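Local coordinates for protein methyltransferase (Streptococcus mutans, PDB 2B78) that is of unproven function but probably transfers methyl groups from S-adenosyl-L-methionine, possibly to RNA, at residues 92-96 against 176-180; 171-175 against 185-189; 180-184 against 253-258. All blocks are in the same frame, centred on the assembly; numbering follows the deposited sequence.

In the fold
All three contacts gather on one two-stranded hairpin, strands 174-178 and 181-185, which packs against helices 200-210 and 247-257. Interaction 1 holds the turn and the outer edge of the first strand, interaction 2 pairs the strands at the open end and continues into the loop beyond, and interaction 3 sets the second strand on helix 247-257. Each is only partly buried. Interactions 1 and 2 both include exposed residues, and there backbone hydrogen bonds and bridging waters do much of the work; in interaction 3 none of the touching residues is exposed, and rings and small side chains dominate. Interactions 1 and 3 share Gly180; Ile176 also packs on Val185, joining interactions 1 and 2.

Interaction 1. Residues 92-96 against 176-180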
ATOM      1  N   LYS A  92       6.379   7.897  19.381  1.00 31.04           N
ATOM      2  CA  LYS A  92       6.362   9.132  18.608  1.00 27.84           C
ATOM      3  C   LYS A  92       7.435   9.154  17.514  1.00 25.46           C
ATOM      4  O   LYS A  92       7.637  10.178  16.860  1.00 26.73           O
ATOM      5  CB  LYS A  92       6.502  10.351  19.531  1.00 28.94           C
ATOM      6  CG  LYS A  92       5.272  10.570  20.401  1.00 30.34           C
ATOM      7  CD  LYS A  92       5.269  11.922  21.089  1.00 32.26           C
ATOM      8  CE  LYS A  92       3.969  12.127  21.874  1.00 34.54           C
ATOM      9  NZ  LYS A  92       3.943  13.396  22.675  1.00 37.09           N
ATOM     10  N   LEU A  93       8.105   8.022  17.305  1.00 21.61           N
ATOM     11  CA  LEU A  93       9.129   7.913  16.256  1.00 19.26           C
ATOM     12  C   LEU A  93       8.435   7.820  14.907  1.00 16.39           C
ATOM     13  O   LEU A  93       9.019   8.146  13.873  1.00 15.72           O
ATOM     14  CB  LEU A  93       9.986   6.656  16.447  1.00 20.03           C
ATOM     15  CG  LEU A  93      11.049   6.660  17.549  1.00 22.54           C
ATOM     16  CD1 LEU A  93      11.690   5.282  17.626  1.00 24.44           C
ATOM     17  CD2 LEU A  93      12.097   7.726  17.258  1.00 22.31           C
ATOM     18  N   THR A  94       7.191   7.345  14.931  1.00 13.45           N
ATOM     19  CA  THR A  94       6.372   7.200  13.725  1.00 12.03           C
ATOM     20  C   THR A  94       5.008   7.811  13.995  1.00 11.95           C
ATOM     21  O   THR A  94       4.231   7.271  14.776  1.00 12.47           O
ATOM     22  CB  THR A  94       6.196   5.721  13.369  1.00 10.22           C
ATOM     23  OG1 THR A  94       7.444   5.205  12.899  1.00  8.68           O
ATOM     24  CG2 THR A  94       5.121   5.550  12.288  1.00  9.16           C
ATOM     25  N   THR A  95       4.711   8.932  13.342  1.00 12.13           N
ATOM     26  CA  THR A  95       3.447   9.613  13.570  1.00 12.06           C
ATOM     27  C   THR A  95       2.449   9.439  12.436  1.00 12.89           C
ATOM     28  O   THR A  95       1.375  10.038  12.446  1.00 13.97           O
ATOM     29  CB  THR A  95       3.671  11.119  13.830  1.00 13.10           C
ATOM     30  OG1 THR A  95       4.223  11.745  12.661  1.00 13.92           O
ATOM     31  CG2 THR A  95       4.627  11.306  14.997  1.00 13.09           C
ATOM     32  N   ALA A  96       2.796   8.607  11.463  1.00 13.03           N
ATOM     33  CA  ALA A  96       1.892   8.346  10.355  1.00 14.09           C
ATOM     34  C   ALA A  96       1.881   6.839  10.161  1.00 13.70           C
ATOM     35  O   ALA A  96       2.925   6.239   9.933  1.00 15.17           O
ATOM     36  CB  ALA A  96       2.369   9.057   9.076  1.00 12.64           C
ATOM     37  N   ILE A 176       5.666  14.599   8.618  1.00 13.19           N
ATOM     38  CA  ILE A 176       5.301  13.582   9.595  1.00 11.76           C
ATOM     39  C   ILE A 176       6.619  12.881   9.875  1.00 12.86           C
ATOM     40  O   ILE A 176       7.625  13.154   9.198  1.00 13.36           O
ATOM     41  CB  ILE A 176       4.218  12.582   9.071  1.00 12.83           C
ATOM     42  CG1 ILE A 176       4.661  11.907   7.772  1.00 11.62           C
ATOM     43  CG2 ILE A 176       2.882  13.321   8.871  1.00 10.67           C
ATOM     44  CD1 ILE A 176       5.524  10.673   7.981  1.00 14.56           C
ATOM     45  N   LEU A 177       6.641  12.017  10.886  1.00 11.11           N
ATOM     46  CA  LEU A 177       7.854  11.305  11.230  1.00 10.52           C
ATOM     47  C   LEU A 177       7.602   9.822  11.029  1.00 11.65           C
ATOM     48  O   LEU A 177       6.502   9.333  11.308  1.00 10.22           O
ATOM     49  CB  LEU A 177       8.215  11.567  12.697  1.00 10.92           C
ATOM     50  CG  LEU A 177       9.684  11.532  13.126  1.00 10.85           C
ATOM     51  CD1 LEU A 177      10.387  12.780  12.609  1.00  8.34           C
ATOM     52  CD2 LEU A 177       9.776  11.481  14.651  1.00  9.49           C
ATOM     53  N   GLU A 178       8.613   9.116  10.523  1.00 13.03           N
ATOM     54  CA  GLU A 178       8.526   7.669  10.321  1.00 12.64           C
ATOM     55  C   GLU A 178       9.912   7.104  10.578  1.00 12.65           C
ATOM     56  O   GLU A 178      10.875   7.493   9.915  1.00 13.43           O
ATOM     57  CB  GLU A 178       8.100   7.318   8.894  1.00 11.85           C
ATOM     58  CG  GLU A 178       7.728   5.838   8.715  1.00 12.39           C
ATOM     59  CD  GLU A 178       7.650   5.421   7.255  1.00 13.39           C
ATOM     60  OE1 GLU A 178       8.717   5.295   6.614  1.00 13.69           O
ATOM     61  OE2 GLU A 178       6.527   5.216   6.749  1.00 12.83           O
ATOM     62  N   ASN A 179      10.007   6.185  11.539  1.00 13.87           N
ATOM     63  CA  ASN A 179      11.284   5.589  11.906  1.00 12.44           C
ATOM     64  C   ASN A 179      12.208   6.688  12.405  1.00 11.39           C
ATOM     65  O   ASN A 179      13.429   6.581  12.313  1.00 11.51           O
ATOM     66  CB  ASN A 179      11.914   4.896  10.699  1.00 12.86           C
ATOM     67  CG  ASN A 179      11.115   3.705  10.224  1.00 12.60           C
ATOM     68  OD1 ASN A 179      10.940   3.505   9.018  1.00 12.83           O
ATOM     69  ND2 ASN A 179      10.637   2.895  11.161  1.00  8.57           N
ATOM     70  N   GLY A 180      11.626   7.769  12.907  1.00 11.34           N
ATOM     71  CA  GLY A 180      12.451   8.849  13.416  1.00 10.70           C
ATOM     72  C   GLY A 180      12.982   9.869  12.430  1.00 10.24           C
ATOM     73  O   GLY A 180      13.777  10.722  12.816  1.00 13.11           O
TER
HETATM   74  O   HOH W   1       4.474   4.599   8.448  1.00 15.16           O
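The loop 92-96 runs antiparallel along the outer edge of strand 176-178 and on past its turn, with Leu93 opposite Gly180 (CA-CA 4.5 Å) and Thr94 opposite Glu178 (4.1 Å). The strand is the first arm of a β-hairpin whose tight turn has Asn179 and Gly180 at its corners; their phi/psi values of 61/25° and 84/5° are those of a type I' turn, and at Gly180 a CB would collide with the carbonyl oxygen of Asn179. Two backbone hydrogen bonds tie the segments: Gly180 N to Leu93 O (2.8 Å) and Thr95 N to Leu177 O (2.7 Å). Leu177 O also receives a CA-H...O contact from Thr94 CA at 3.2 Å.

Two threonine hydroxyls do what a partner strand's carbonyls would otherwise do. Thr94 OG1 accepts from Asn179 N at 3.1 Å, and Thr95 OG1, with chi1 in p, accepts from Leu177 N at 3.0 Å. Leu177 covers the start of the loop, its CD2 lying 3.3 Å from Lys92 O. On the inner side Ala96 CB meets Ile176 CD1 at 3.7 Å. Glu178 turns its CA-to-CB bond away from the loop and forms a salt bridge with Arg203 of helix 200-210, yet it is still linked to the loop by a single water: water 1 donates to both Glu178 OE2 and Ala96 O, each at 2.7 Å.

Interaction 2. Residues 171-175 against 185-189; sequences PEQFL and VFLND
Phe174 and Val185, which lose the most surface here, form an antiparallel hydrogen-bonded pair with CA atoms 5.5 Å apart. Both backbones are extended (phi/psi -151/169° and -129/169°); Phe174 N donates to Val185 O at 2.9 Å and Val185 N to Phe174 O at 2.8 Å. Their side chains lie on the same face of the hairpin. With chi1 60° and chi2 90°, the Phe174 ring presents a face to Val185 CG2 (Val185 chi1 m), a CH-pi contact 3.9 Å from the centroid, while Leu187 CD1 sits at the ring edge, 4.0 Å from Phe174 CZ. Tyr115 of strand 110-115 packs against all three side chains.

Before the bridge, Gln173 CA approaches Val185 O at 3.2 Å. Glu172, the next most covered residue, breaks the extended run (-53/-34°) and puts its O 3.1 Å from Phe186 CB. Further out water replaces direct pairing: water 3 lies 2.8 Å from Glu172 O and 2.9 Å from both Glu172 OE1 and Asn188 N, and water 2 lies 2.8 Å from both Pro171 O and Leu187 N. This is the open end of a β-hairpin, where the strands diverge and the second leads through Phe186 and Asp189 to Arg246 of the S-adenosyl-L-homocysteine site.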
ATOM      1  N   PRO A 171      -2.396  21.846   6.524  1.00 22.36           N
ATOM      2  CA  PRO A 171      -1.615  22.631   5.566  1.00 22.42           C
ATOM      3  C   PRO A 171      -1.598  21.797   4.292  1.00 23.31           C
ATOM      4  O   PRO A 171      -1.637  20.568   4.369  1.00 24.20           O
ATOM      5  CB  PRO A 171      -0.239  22.703   6.224  1.00 21.82           C
ATOM      6  CG  PRO A 171      -0.568  22.699   7.686  1.00 21.41           C
ATOM      7  CD  PRO A 171      -1.639  21.626   7.771  1.00 22.75           C
ATOM      8  N   GLU A 172      -1.542  22.436   3.127  1.00 24.20           N
ATOM      9  CA  GLU A 172      -1.540  21.678   1.880  1.00 24.29           C
ATOM     10  C   GLU A 172      -0.444  20.625   1.903  1.00 23.95           C
ATOM     11  O   GLU A 172      -0.622  19.529   1.366  1.00 25.47           O
ATOM     12  CB  GLU A 172      -1.378  22.602   0.676  1.00 25.87           C
ATOM     13  CG  GLU A 172      -2.669  23.338   0.296  1.00 28.82           C
ATOM     14  CD  GLU A 172      -3.877  22.410   0.203  1.00 30.95           C
ATOM     15  OE1 GLU A 172      -3.786  21.361  -0.477  1.00 31.46           O
ATOM     16  OE2 GLU A 172      -4.924  22.734   0.808  1.00 31.01           O
ATOM     17  N   GLN A 173       0.671  20.958   2.553  1.00 22.24           N
ATOM     18  CA  GLN A 173       1.805  20.045   2.701  1.00 20.44           C
ATOM     19  C   GLN A 173       2.406  20.212   4.090  1.00 18.62           C
ATOM     20  O   GLN A 173       2.583  21.336   4.562  1.00 18.90           O
ATOM     21  CB  GLN A 173       2.874  20.333   1.646  1.00 20.68           C
ATOM     22  CG  GLN A 173       2.515  19.832   0.266  1.00 22.12           C
ATOM     23  CD  GLN A 173       3.580  20.145  -0.762  1.00 23.75           C
ATOM     24  OE1 GLN A 173       4.769  19.933  -0.525  1.00 22.69           O
ATOM     25  NE2 GLN A 173       3.157  20.643  -1.922  1.00 22.92           N
ATOM     26  N   PHE A 174       2.710  19.097   4.749  1.00 16.03           N
ATOM     27  CA  PHE A 174       3.300  19.147   6.080  1.00 13.26           C
ATOM     28  C   PHE A 174       4.170  17.918   6.306  1.00 14.18           C
ATOM     29  O   PHE A 174       4.133  16.975   5.516  1.00 13.71           O
ATOM     30  CB  PHE A 174       2.201  19.245   7.153  1.00 12.47           C
ATOM     31  CG  PHE A 174       1.229  18.085   7.156  1.00  8.97           C
ATOM     32  CD1 PHE A 174       1.478  16.947   7.925  1.00 10.95           C
ATOM     33  CD2 PHE A 174       0.073  18.131   6.384  1.00  7.90           C
ATOM     34  CE1 PHE A 174       0.580  15.861   7.921  1.00  9.26           C
ATOM     35  CE2 PHE A 174      -0.833  17.060   6.371  1.00  8.55           C
ATOM     36  CZ  PHE A 174      -0.580  15.925   7.137  1.00 10.14           C
ATOM     37  N   LEU A 175       4.951  17.928   7.382  1.00 13.41           N
ATOM     38  CA  LEU A 175       5.842  16.818   7.686  1.00 13.01           C
ATOM     39  C   LEU A 175       5.281  15.867   8.733  1.00 13.67           C
ATOM     40  O   LEU A 175       4.496  16.264   9.601  1.00 14.42           O
ATOM     41  CB  LEU A 175       7.180  17.348   8.201  1.00 11.90           C
ATOM     42  CG  LEU A 175       7.993  18.326   7.351  1.00 13.41           C
ATOM     43  CD1 LEU A 175       9.172  18.853   8.181  1.00 11.13           C
ATOM     44  CD2 LEU A 175       8.470  17.647   6.086  1.00  9.67           C
ATOM     45  N   VAL A 185       4.353  15.273   3.303  1.00 12.32           N
ATOM     46  CA  VAL A 185       3.122  14.690   2.785  1.00 11.53           C
ATOM     47  C   VAL A 185       2.055  15.744   2.511  1.00 11.48           C
ATOM     48  O   VAL A 185       2.177  16.909   2.917  1.00 12.47           O
ATOM     49  CB  VAL A 185       2.536  13.626   3.760  1.00 11.37           C
ATOM     50  CG1 VAL A 185       3.570  12.525   4.021  1.00  9.03           C
ATOM     51  CG2 VAL A 185       2.114  14.277   5.068  1.00 10.55           C
ATOM     52  N   PHE A 186       1.004  15.316   1.822  1.00 11.04           N
ATOM     53  CA  PHE A 186      -0.110  16.185   1.463  1.00 11.42           C
ATOM     54  C   PHE A 186      -1.365  15.317   1.460  1.00 12.21           C
ATOM     55  O   PHE A 186      -1.336  14.192   0.964  1.00 13.54           O
ATOM     56  CB  PHE A 186       0.156  16.837   0.091  1.00 10.37           C
ATOM     57  CG  PHE A 186       0.759  15.908  -0.944  1.00 10.07           C
ATOM     58  CD1 PHE A 186      -0.054  15.186  -1.821  1.00 10.10           C
ATOM     59  CD2 PHE A 186       2.138  15.776  -1.053  1.00  8.16           C
ATOM     60  CE1 PHE A 186       0.505  14.346  -2.795  1.00  9.19           C
ATOM     61  CE2 PHE A 186       2.711  14.940  -2.020  1.00  9.09           C
ATOM     62  CZ  PHE A 186       1.894  14.225  -2.892  1.00  9.55           C
ATOM     63  N   LEU A 187      -2.464  15.836   2.011  1.00 12.12           N
ATOM     64  CA  LEU A 187      -3.692  15.058   2.129  1.00 12.96           C
ATOM     65  C   LEU A 187      -4.842  15.393   1.199  1.00 14.25           C
ATOM     66  O   LEU A 187      -5.835  14.659   1.170  1.00 12.79           O
ATOM     67  CB  LEU A 187      -4.218  15.129   3.569  1.00 11.18           C
ATOM     68  CG  LEU A 187      -3.344  14.525   4.661  1.00 11.23           C
ATOM     69  CD1 LEU A 187      -4.103  14.560   5.981  1.00 11.07           C
ATOM     70  CD2 LEU A 187      -2.977  13.092   4.282  1.00 10.24           C
ATOM     71  N   ASN A 188      -4.733  16.474   0.434  1.00 14.43           N
ATOM     72  CA  ASN A 188      -5.847  16.825  -0.435  1.00 16.98           C
ATOM     73  C   ASN A 188      -5.442  17.136  -1.872  1.00 18.14           C
ATOM     74  O   ASN A 188      -6.014  18.015  -2.521  1.00 19.32           O
ATOM     75  CB  ASN A 188      -6.611  17.994   0.185  1.00 16.60           C
ATOM     76  CG  ASN A 188      -7.996  18.153  -0.397  1.00 18.60           C
ATOM     77  OD1 ASN A 188      -8.702  17.166  -0.620  1.00 18.60           O
ATOM     78  ND2 ASN A 188      -8.400  19.396  -0.642  1.00 19.19           N
ATOM     79  N   ASP A 189      -4.459  16.397  -2.373  1.00 18.94           N
ATOM     80  CA  ASP A 189      -3.985  16.584  -3.740  1.00 19.70           C
ATOM     81  C   ASP A 189      -3.919  15.246  -4.481  1.00 19.87           C
ATOM     82  O   ASP A 189      -2.890  14.565  -4.480  1.00 18.61           O
ATOM     83  CB  ASP A 189      -2.614  17.268  -3.717  1.00 19.92           C
ATOM     84  CG  ASP A 189      -1.978  17.353  -5.090  1.00 21.36           C
ATOM     85  OD1 ASP A 189      -2.711  17.275  -6.102  1.00 22.77           O
ATOM     86  OD2 ASP A 189      -0.738  17.510  -5.154  1.00 22.86           O
TER
HETATM   87  O   HOH W   2      -2.813  18.206   3.495  1.00 21.50           O
HETATM   88  O   HOH W   3      -2.968  18.698   0.160  1.00 23.35           O

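Interaction 3. Residues 180-184 against 253-258; sequences GISYN and AHFEAN
A hairpin strand, 181-184, packs along the C-terminal end of helix 247-257, a helix of the Rossmann-like methyltransferase domain. The axes of strand 181-184 and helix 253-257 approach to 6.8 Å at 147°, so the two run roughly antiparallel. From the turn at Gly180 the strand is extended throughout. Ile181 (chi1 p) brushes the side chain of Asn258, where the helix ends. Ser182 points toward the helix and sets its CB 3.8 Å from Ala257 CB. Tyr183 (chi1 m, chi2 -80°) directs its ring edge at the face of the His254 ring in a T-shaped stack, centroids 5.5 Å apart and planes at 76°; Val228 and Ala229 of helix 225-232 also touch this tyrosine. Asn184, chi1 t, faces the helix again and brings its CB to 3.4 Å from Ala253 CB. His254 (chi1 m, chi2 145°) reaches across to the strand backbone, its NE2 donating to Asn184 O at 3.1 Å.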
ATOM      1  N   GLY A 180      11.626   7.769  12.907  1.00 11.34           N
ATOM      2  CA  GLY A 180      12.451   8.849  13.416  1.00 10.70           C
ATOM      3  C   GLY A 180      12.982   9.869  12.430  1.00 10.24           C
ATOM      4  O   GLY A 180      13.777  10.722  12.816  1.00 13.11           O
ATOM      5  N   ILE A 181      12.591   9.785  11.163  1.00 11.24           N
ATOM      6  CA  ILE A 181      13.040  10.779  10.187  1.00 12.74           C
ATOM      7  C   ILE A 181      11.807  11.437   9.565  1.00 14.52           C
ATOM      8  O   ILE A 181      10.693  10.887   9.623  1.00 13.20           O
ATOM      9  CB  ILE A 181      13.978  10.176   9.104  1.00 11.86           C
ATOM     10  CG1 ILE A 181      13.205   9.293   8.139  1.00 11.63           C
ATOM     11  CG2 ILE A 181      15.099   9.364   9.783  1.00  9.86           C
ATOM     12  CD1 ILE A 181      13.996   8.990   6.867  1.00 11.17           C
ATOM     13  N   SER A 182      11.989  12.624   8.992  1.00 15.53           N
ATOM     14  CA  SER A 182      10.867  13.374   8.422  1.00 15.51           C
ATOM     15  C   SER A 182      10.566  13.114   6.961  1.00 16.79           C
ATOM     16  O   SER A 182      11.468  12.850   6.166  1.00 17.37           O
ATOM     17  CB  SER A 182      11.101  14.880   8.609  1.00 15.18           C
ATOM     18  OG  SER A 182      11.228  15.212   9.981  1.00 15.43           O
ATOM     19  N   TYR A 183       9.280  13.215   6.620  1.00 16.95           N
ATOM     20  CA  TYR A 183       8.797  13.031   5.259  1.00 16.30           C
ATOM     21  C   TYR A 183       7.703  14.071   5.010  1.00 15.18           C
ATOM     22  O   TYR A 183       6.867  14.321   5.881  1.00 15.93           O
ATOM     23  CB  TYR A 183       8.192  11.637   5.079  1.00 17.55           C
ATOM     24  CG  TYR A 183       9.193  10.511   5.146  1.00 17.93           C
ATOM     25  CD1 TYR A 183       9.986  10.194   4.047  1.00 17.99           C
ATOM     26  CD2 TYR A 183       9.354   9.773   6.312  1.00 18.78           C
ATOM     27  CE1 TYR A 183      10.927   9.158   4.105  1.00 16.96           C
ATOM     28  CE2 TYR A 183      10.290   8.738   6.383  1.00 19.75           C
ATOM     29  CZ  TYR A 183      11.070   8.440   5.271  1.00 17.29           C
ATOM     30  OH  TYR A 183      11.980   7.410   5.335  1.00 16.17           O
ATOM     31  N   ASN A 184       7.721  14.658   3.821  1.00 13.27           N
ATOM     32  CA  ASN A 184       6.752  15.668   3.411  1.00 12.85           C
ATOM     33  C   ASN A 184       5.537  14.994   2.764  1.00 12.71           C
ATOM     34  O   ASN A 184       5.671  14.229   1.805  1.00 11.96           O
ATOM     35  CB  ASN A 184       7.420  16.647   2.429  1.00 12.92           C
ATOM     36  CG  ASN A 184       6.445  17.661   1.842  1.00 13.75           C
ATOM     37  OD1 ASN A 184       5.827  17.425   0.799  1.00 15.92           O
ATOM     38  ND2 ASN A 184       6.299  18.796   2.511  1.00 11.28           N
ATOM     39  N   ALA A 253      11.568  18.093  -0.905  1.00 12.74           N
ATOM     40  CA  ALA A 253      10.938  18.373   0.377  1.00 13.45           C
ATOM     41  C   ALA A 253      11.381  17.438   1.494  1.00 12.48           C
ATOM     42  O   ALA A 253      11.518  17.871   2.632  1.00 14.05           O
ATOM     43  CB  ALA A 253       9.434  18.325   0.235  1.00 13.64           C
ATOM     44  N   HIS A 254      11.586  16.164   1.180  1.00 12.52           N
ATOM     45  CA  HIS A 254      12.025  15.195   2.190  1.00 11.73           C
ATOM     46  C   HIS A 254      13.480  15.466   2.570  1.00 11.34           C
ATOM     47  O   HIS A 254      13.843  15.477   3.751  1.00 12.03           O
ATOM     48  CB  HIS A 254      11.935  13.766   1.642  1.00 11.49           C
ATOM     49  CG  HIS A 254      10.550  13.330   1.287  1.00 11.33           C
ATOM     50  ND1 HIS A 254      10.287  12.491   0.224  1.00 13.21           N
ATOM     51  CD2 HIS A 254       9.358  13.577   1.873  1.00 10.66           C
ATOM     52  CE1 HIS A 254       8.991  12.241   0.173  1.00 13.24           C
ATOM     53  NE2 HIS A 254       8.404  12.889   1.166  1.00 13.86           N
ATOM     54  N   PHE A 255      14.315  15.675   1.557  1.00 11.67           N
ATOM     55  CA  PHE A 255      15.728  15.928   1.783  1.00 12.59           C
ATOM     56  C   PHE A 255      15.929  17.188   2.607  1.00 14.06           C
ATOM     57  O   PHE A 255      16.777  17.219   3.495  1.00 13.88           O
ATOM     58  CB  PHE A 255      16.469  16.033   0.443  1.00 11.93           C
ATOM     59  CG  PHE A 255      16.798  14.693  -0.172  1.00 10.52           C
ATOM     60  CD1 PHE A 255      17.913  13.972   0.249  1.00 10.39           C
ATOM     61  CD2 PHE A 255      15.976  14.144  -1.151  1.00 12.20           C
ATOM     62  CE1 PHE A 255      18.207  12.714  -0.301  1.00 11.87           C
ATOM     63  CE2 PHE A 255      16.257  12.889  -1.709  1.00 12.14           C
ATOM     64  CZ  PHE A 255      17.376  12.174  -1.282  1.00 12.56           C
ATOM     65  N   GLU A 256      15.131  18.212   2.316  1.00 15.86           N
ATOM     66  CA  GLU A 256      15.200  19.481   3.032  1.00 17.40           C
ATOM     67  C   GLU A 256      14.783  19.310   4.499  1.00 15.77           C
ATOM     68  O   GLU A 256      15.415  19.859   5.406  1.00 14.35           O
ATOM     69  CB  GLU A 256      14.288  20.503   2.343  1.00 21.55           C
ATOM     70  CG  GLU A 256      14.141  21.845   3.066  1.00 29.80           C
ATOM     71  CD  GLU A 256      15.468  22.574   3.238  1.00 35.89           C
ATOM     72  OE1 GLU A 256      16.207  22.720   2.241  1.00 37.50           O
ATOM     73  OE2 GLU A 256      15.769  23.010   4.371  1.00 38.59           O
ATOM     74  N   ALA A 257      13.722  18.540   4.719  1.00 15.01           N
ATOM     75  CA  ALA A 257      13.194  18.304   6.066  1.00 14.68           C
ATOM     76  C   ALA A 257      14.217  17.624   6.949  1.00 14.41           C
ATOM     77  O   ALA A 257      14.188  17.775   8.171  1.00 17.19           O
ATOM     78  CB  ALA A 257      11.941  17.447   5.992  1.00 13.07           C
ATOM     79  N   ASN A 258      15.118  16.864   6.331  1.00 14.28           N
ATOM     80  CA  ASN A 258      16.149  16.154   7.074  1.00 12.93           C
ATOM     81  C   ASN A 258      17.505  16.839   6.979  1.00 13.35           C
ATOM     82  O   ASN A 258      18.534  16.263   7.328  1.00 13.68           O
ATOM     83  CB  ASN A 258      16.224  14.711   6.582  1.00 12.94           C
ATOM     84  CG  ASN A 258      14.936  13.950   6.839  1.00 13.22           C
ATOM     85  OD1 ASN A 258      14.190  13.629   5.912  1.00 14.19           O
ATOM     86  ND2 ASN A 258      14.662  13.673   8.112  1.00 11.04           N
TER